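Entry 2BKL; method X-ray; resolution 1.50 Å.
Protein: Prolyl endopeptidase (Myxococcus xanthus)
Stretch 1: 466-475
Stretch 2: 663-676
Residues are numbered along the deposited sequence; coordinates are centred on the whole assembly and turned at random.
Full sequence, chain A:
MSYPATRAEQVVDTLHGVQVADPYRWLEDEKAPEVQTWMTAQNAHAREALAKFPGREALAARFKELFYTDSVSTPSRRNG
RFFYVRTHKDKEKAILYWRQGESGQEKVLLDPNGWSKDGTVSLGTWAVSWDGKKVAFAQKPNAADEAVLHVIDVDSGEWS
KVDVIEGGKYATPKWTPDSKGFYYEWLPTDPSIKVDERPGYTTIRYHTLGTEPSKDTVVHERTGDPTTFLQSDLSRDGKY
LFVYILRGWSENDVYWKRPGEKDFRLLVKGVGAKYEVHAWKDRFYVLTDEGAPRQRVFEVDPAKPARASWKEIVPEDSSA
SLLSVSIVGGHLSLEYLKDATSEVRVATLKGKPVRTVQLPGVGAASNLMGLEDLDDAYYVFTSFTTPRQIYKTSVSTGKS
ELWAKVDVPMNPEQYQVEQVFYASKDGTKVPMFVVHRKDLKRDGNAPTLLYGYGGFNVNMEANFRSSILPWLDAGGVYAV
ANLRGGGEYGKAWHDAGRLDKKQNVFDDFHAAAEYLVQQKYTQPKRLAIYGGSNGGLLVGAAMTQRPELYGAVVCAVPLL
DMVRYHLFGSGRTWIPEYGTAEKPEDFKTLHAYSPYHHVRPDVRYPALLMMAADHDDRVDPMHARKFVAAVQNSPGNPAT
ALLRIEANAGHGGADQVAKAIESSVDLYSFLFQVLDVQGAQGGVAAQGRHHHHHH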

# COMPACT_ATOMS: atom_id res chain seq x y z
N SER A 466 -0.91 -16.13 4.88
CA SER A 466 -1.29 -17.28 5.69
C SER A 466 -2.63 -17.07 6.40
O SER A 466 -3.27 -18.04 6.79
N SER A 467 -3.07 -15.82 6.49
CA SER A 467 -4.31 -15.49 7.17
C SER A 467 -5.55 -16.14 6.58
O SER A 467 -6.54 -16.28 7.28
N ILE A 468 -5.51 -16.51 5.31
CA ILE A 468 -6.64 -17.12 4.64
C ILE A 468 -6.71 -18.64 4.84
O ILE A 468 -7.69 -19.27 4.48
N LEU A 469 -5.69 -19.26 5.43
CA LEU A 469 -5.66 -20.72 5.47
C LEU A 469 -6.79 -21.37 6.30
O LEU A 469 -7.39 -22.31 5.83
N PRO A 470 -7.11 -20.91 7.51
CA PRO A 470 -8.27 -21.46 8.23
C PRO A 470 -9.59 -21.34 7.43
O PRO A 470 -10.43 -22.25 7.43
N TRP A 471 -9.71 -20.27 6.66
CA TRP A 471 -10.89 -20.06 5.83
C TRP A 471 -10.98 -21.13 4.75
O TRP A 471 -12.02 -21.78 4.61
N LEU A 472 -9.88 -21.36 4.05
CA LEU A 472 -9.83 -22.38 3.00
C LEU A 472 -10.06 -23.76 3.59
O LEU A 472 -10.78 -24.57 3.02
N ASP A 473 -9.50 -24.01 4.77
CA ASP A 473 -9.65 -25.32 5.40
C ASP A 473 -11.05 -25.61 5.89
O ASP A 473 -11.45 -26.81 6.00
N ALA A 474 -11.82 -24.57 6.14
CA ALA A 474 -13.22 -24.65 6.51
C ALA A 474 -14.15 -24.78 5.30
O ALA A 474 -15.37 -24.77 5.46
N GLY A 475 -13.57 -24.89 4.10
CA GLY A 475 -14.29 -25.04 2.84
C GLY A 475 -14.59 -23.70 2.20
O GLY A 475 -15.48 -23.61 1.37
N SER A 663 -6.63 -9.68 15.60
CA SER A 663 -7.47 -9.05 14.59
C SER A 663 -8.02 -10.11 13.65
O SER A 663 -9.20 -10.05 13.28
N SER A 664 -7.20 -11.10 13.29
CA SER A 664 -7.64 -12.16 12.41
C SER A 664 -8.66 -13.05 13.10
O SER A 664 -9.60 -13.47 12.45
N VAL A 665 -8.47 -13.35 14.38
CA VAL A 665 -9.45 -14.12 15.13
C VAL A 665 -10.80 -13.39 15.07
O VAL A 665 -11.85 -13.99 14.85
N ASP A 666 -10.77 -12.09 15.31
CA ASP A 666 -11.98 -11.28 15.29
C ASP A 666 -12.64 -11.29 13.92
O ASP A 666 -13.83 -11.50 13.84
N LEU A 667 -11.88 -11.05 12.86
CA LEU A 667 -12.39 -11.02 11.51
C LEU A 667 -13.04 -12.32 11.14
O LEU A 667 -14.19 -12.33 10.72
N TYR A 668 -12.33 -13.43 11.31
CA TYR A 668 -12.83 -14.70 10.80
C TYR A 668 -13.93 -15.26 11.70
O TYR A 668 -14.87 -15.88 11.19
N SER A 669 -13.89 -14.99 13.01
CA SER A 669 -15.01 -15.39 13.86
C SER A 669 -16.30 -14.59 13.55
O SER A 669 -17.37 -15.16 13.56
N PHE A 670 -16.19 -13.30 13.21
CA PHE A 670 -17.30 -12.50 12.69
C PHE A 670 -17.90 -13.17 11.45
O PHE A 670 -19.10 -13.37 11.34
N LEU A 671 -17.03 -13.53 10.52
CA LEU A 671 -17.49 -14.16 9.29
C LEU A 671 -18.19 -15.49 9.56
O LEU A 671 -19.25 -15.77 8.96
N PHE A 672 -17.59 -16.32 10.41
CA PHE A 672 -18.16 -17.63 10.71
C PHE A 672 -19.54 -17.44 11.29
O PHE A 672 -20.43 -18.22 11.01
N GLN A 673 -19.72 -16.43 12.15
CA GLN A 673 -21.02 -16.16 12.75
C GLN A 673 -22.03 -15.72 11.71
O GLN A 673 -23.10 -16.32 11.56
N VAL A 674 -21.70 -14.68 10.95
CA VAL A 674 -22.71 -14.01 10.14
C VAL A 674 -22.99 -14.74 8.84
O VAL A 674 -24.08 -14.58 8.30
N LEU A 675 -22.06 -15.55 8.35
CA LEU A 675 -22.31 -16.41 7.19
C LEU A 675 -22.71 -17.85 7.60
O LEU A 675 -22.89 -18.72 6.72
N ASP A 676 -22.83 -18.09 8.91
CA ASP A 676 -23.38 -19.36 9.45
C ASP A 676 -22.53 -20.55 9.04
O ASP A 676 -23.04 -21.57 8.55

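Two helices that run in roughly the same direction need not interdigitate evenly; one large side chain can serve several turns of its neighbour, as in this prolyl endopeptidase, where helix 663-674 crosses helix 469-473 at -26°. No direct hydrogen bond joins the stretches; the contact rests mainly on apolar packing, with one bridging water. Along the longer helix, S664 (m) is the first to make contact, pointing toward the partner, its OG 4.3 Å from CB of S467. One turn on, Y668 (m, chi2 -78°) also points toward it. Y668 CE2 lies 3.4 Å from the backbone O of S467, and Y668 CD1 is 3.6 Å from CE3 of W471, the two rings meeting obliquely with planes at 47°. A water sits 2.7 Å from Y668 OH and 2.6 Å from OG of S467 (p). L671 (m, t) places CD1 over one face of the W471 indole, while its CB is 3.8 Å from W471 CZ3. F672 (m) leaves its backbone sideways, yet its ring end comes nearer, CE1 reaching 3.7 Å from W471 CE3; these rings meet rim to rim, their planes 10° apart. F672 CE1 also lies 4.3 Å from A474 CB. Finally L675 (m, t), just past the helix, sets CD1 at the indole edge, 3.8 Å from CH2 of W471. The tryptophan, a t rotamer with chi2 -106°, thus unites four residues.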

# COMPACT_ATOMS: atom_id res chain seq x y z
CB SER A 466 -0.20 -17.58 6.71
OG SER A 466 -0.07 -16.53 7.64
CB SER A 467 -4.52 -13.98 7.26
OG SER A 467 -4.68 -13.40 5.97
CB ILE A 468 -6.69 -16.80 3.13
CG1 ILE A 468 -5.64 -17.59 2.35
CG2 ILE A 468 -6.64 -15.29 2.88
CD1 ILE A 468 -5.86 -17.49 0.85
CB LEU A 469 -4.28 -21.27 5.85
CG LEU A 469 -3.21 -20.98 4.80
CD1 LEU A 469 -1.85 -21.41 5.34
CD2 LEU A 469 -3.50 -21.68 3.49
CB PRO A 470 -8.29 -20.63 9.52
CG PRO A 470 -6.88 -20.30 9.69
CD PRO A 470 -6.38 -19.92 8.33
CB TRP A 471 -10.83 -18.65 5.24
CG TRP A 471 -12.03 -18.22 4.44
CD1 TRP A 471 -12.12 -18.09 3.07
CD2 TRP A 471 -13.30 -17.86 4.96
NE1 TRP A 471 -13.39 -17.69 2.72
CE2 TRP A 471 -14.11 -17.49 3.87
CE3 TRP A 471 -13.83 -17.78 6.25
CZ2 TRP A 471 -15.43 -17.08 4.04
CZ3 TRP A 471 -15.13 -17.35 6.41
CH2 TRP A 471 -15.91 -17.00 5.31
CB LEU A 472 -8.47 -22.36 2.28
CG LEU A 472 -8.05 -21.05 1.60
CD1 LEU A 472 -6.76 -21.27 0.86
CD2 LEU A 472 -9.11 -20.50 0.66
CB ASP A 473 -8.62 -25.47 6.53
CG ASP A 473 -7.20 -25.57 6.02
OD1 ASP A 473 -7.02 -25.84 4.80
OD2 ASP A 473 -6.18 -25.40 6.74
CB ALA A 474 -13.61 -23.44 7.38
CB SER A 663 -6.68 -8.00 13.81
OG SER A 663 -6.39 -6.92 14.67
CB SER A 664 -6.45 -12.99 11.89
OG SER A 664 -5.68 -12.20 11.00
CB VAL A 665 -9.01 -14.39 16.60
CG1 VAL A 665 -10.13 -15.04 17.39
CG2 VAL A 665 -7.73 -15.26 16.65
CB ASP A 666 -11.67 -9.86 15.78
CG ASP A 666 -11.51 -9.78 17.29
OD1 ASP A 666 -11.81 -10.74 18.03
OD2 ASP A 666 -11.08 -8.75 17.84
CB LEU A 667 -11.24 -10.71 10.53
CG LEU A 667 -11.62 -10.33 9.09
CD1 LEU A 667 -10.44 -9.58 8.41
CD2 LEU A 667 -12.03 -11.51 8.27
CB TYR A 668 -11.68 -15.71 10.47
CG TYR A 668 -10.97 -15.29 9.18
CD1 TYR A 668 -11.55 -15.55 7.96
CD2 TYR A 668 -9.74 -14.63 9.20
CE1 TYR A 668 -10.94 -15.14 6.76
CE2 TYR A 668 -9.10 -14.23 8.00
CZ TYR A 668 -9.72 -14.50 6.78
OH TYR A 668 -9.17 -14.11 5.57
CB SER A 669 -14.61 -15.42 15.34
OG SER A 669 -14.46 -14.13 15.90
CB PHE A 670 -16.81 -11.07 12.38
CG PHE A 670 -17.76 -10.25 11.54
CD1 PHE A 670 -18.90 -9.65 12.09
CD2 PHE A 670 -17.49 -10.04 10.20
CE1 PHE A 670 -19.75 -8.87 11.30
CE2 PHE A 670 -18.31 -9.29 9.43
CZ PHE A 670 -19.46 -8.69 9.98
CB LEU A 671 -16.35 -14.32 8.28
CG LEU A 671 -15.79 -13.01 7.71
CD1 LEU A 671 -14.69 -13.29 6.71
CD2 LEU A 671 -16.89 -12.16 7.06
CB PHE A 672 -17.29 -18.39 11.72
CG PHE A 672 -16.03 -18.97 11.17
CD1 PHE A 672 -15.84 -19.16 9.81
CD2 PHE A 672 -15.05 -19.39 12.04
CE1 PHE A 672 -14.65 -19.73 9.34
CE2 PHE A 672 -13.86 -19.94 11.56
CZ PHE A 672 -13.68 -20.11 10.21
CB GLN A 673 -20.91 -15.08 13.84
CG GLN A 673 -22.24 -14.62 14.42
CD GLN A 673 -22.95 -15.67 15.23
OE1 GLN A 673 -24.19 -15.76 15.19
NE2 GLN A 673 -22.19 -16.47 15.98
CB VAL A 674 -22.36 -12.50 9.91
CG1 VAL A 674 -22.24 -11.79 11.23
CG2 VAL A 674 -21.12 -12.33 9.10
CB LEU A 675 -21.10 -16.46 6.30
CG LEU A 675 -20.57 -15.10 5.82
CD1 LEU A 675 -19.36 -15.34 4.93
CD2 LEU A 675 -21.61 -14.22 5.12
CB ASP A 676 -24.84 -19.59 9.00
CG ASP A 676 -25.73 -18.38 9.24
OD1 ASP A 676 -26.37 -18.29 10.32
OD2 ASP A 676 -25.86 -17.46 8.39
O HOH W 1 -7.10 -12.36 5.74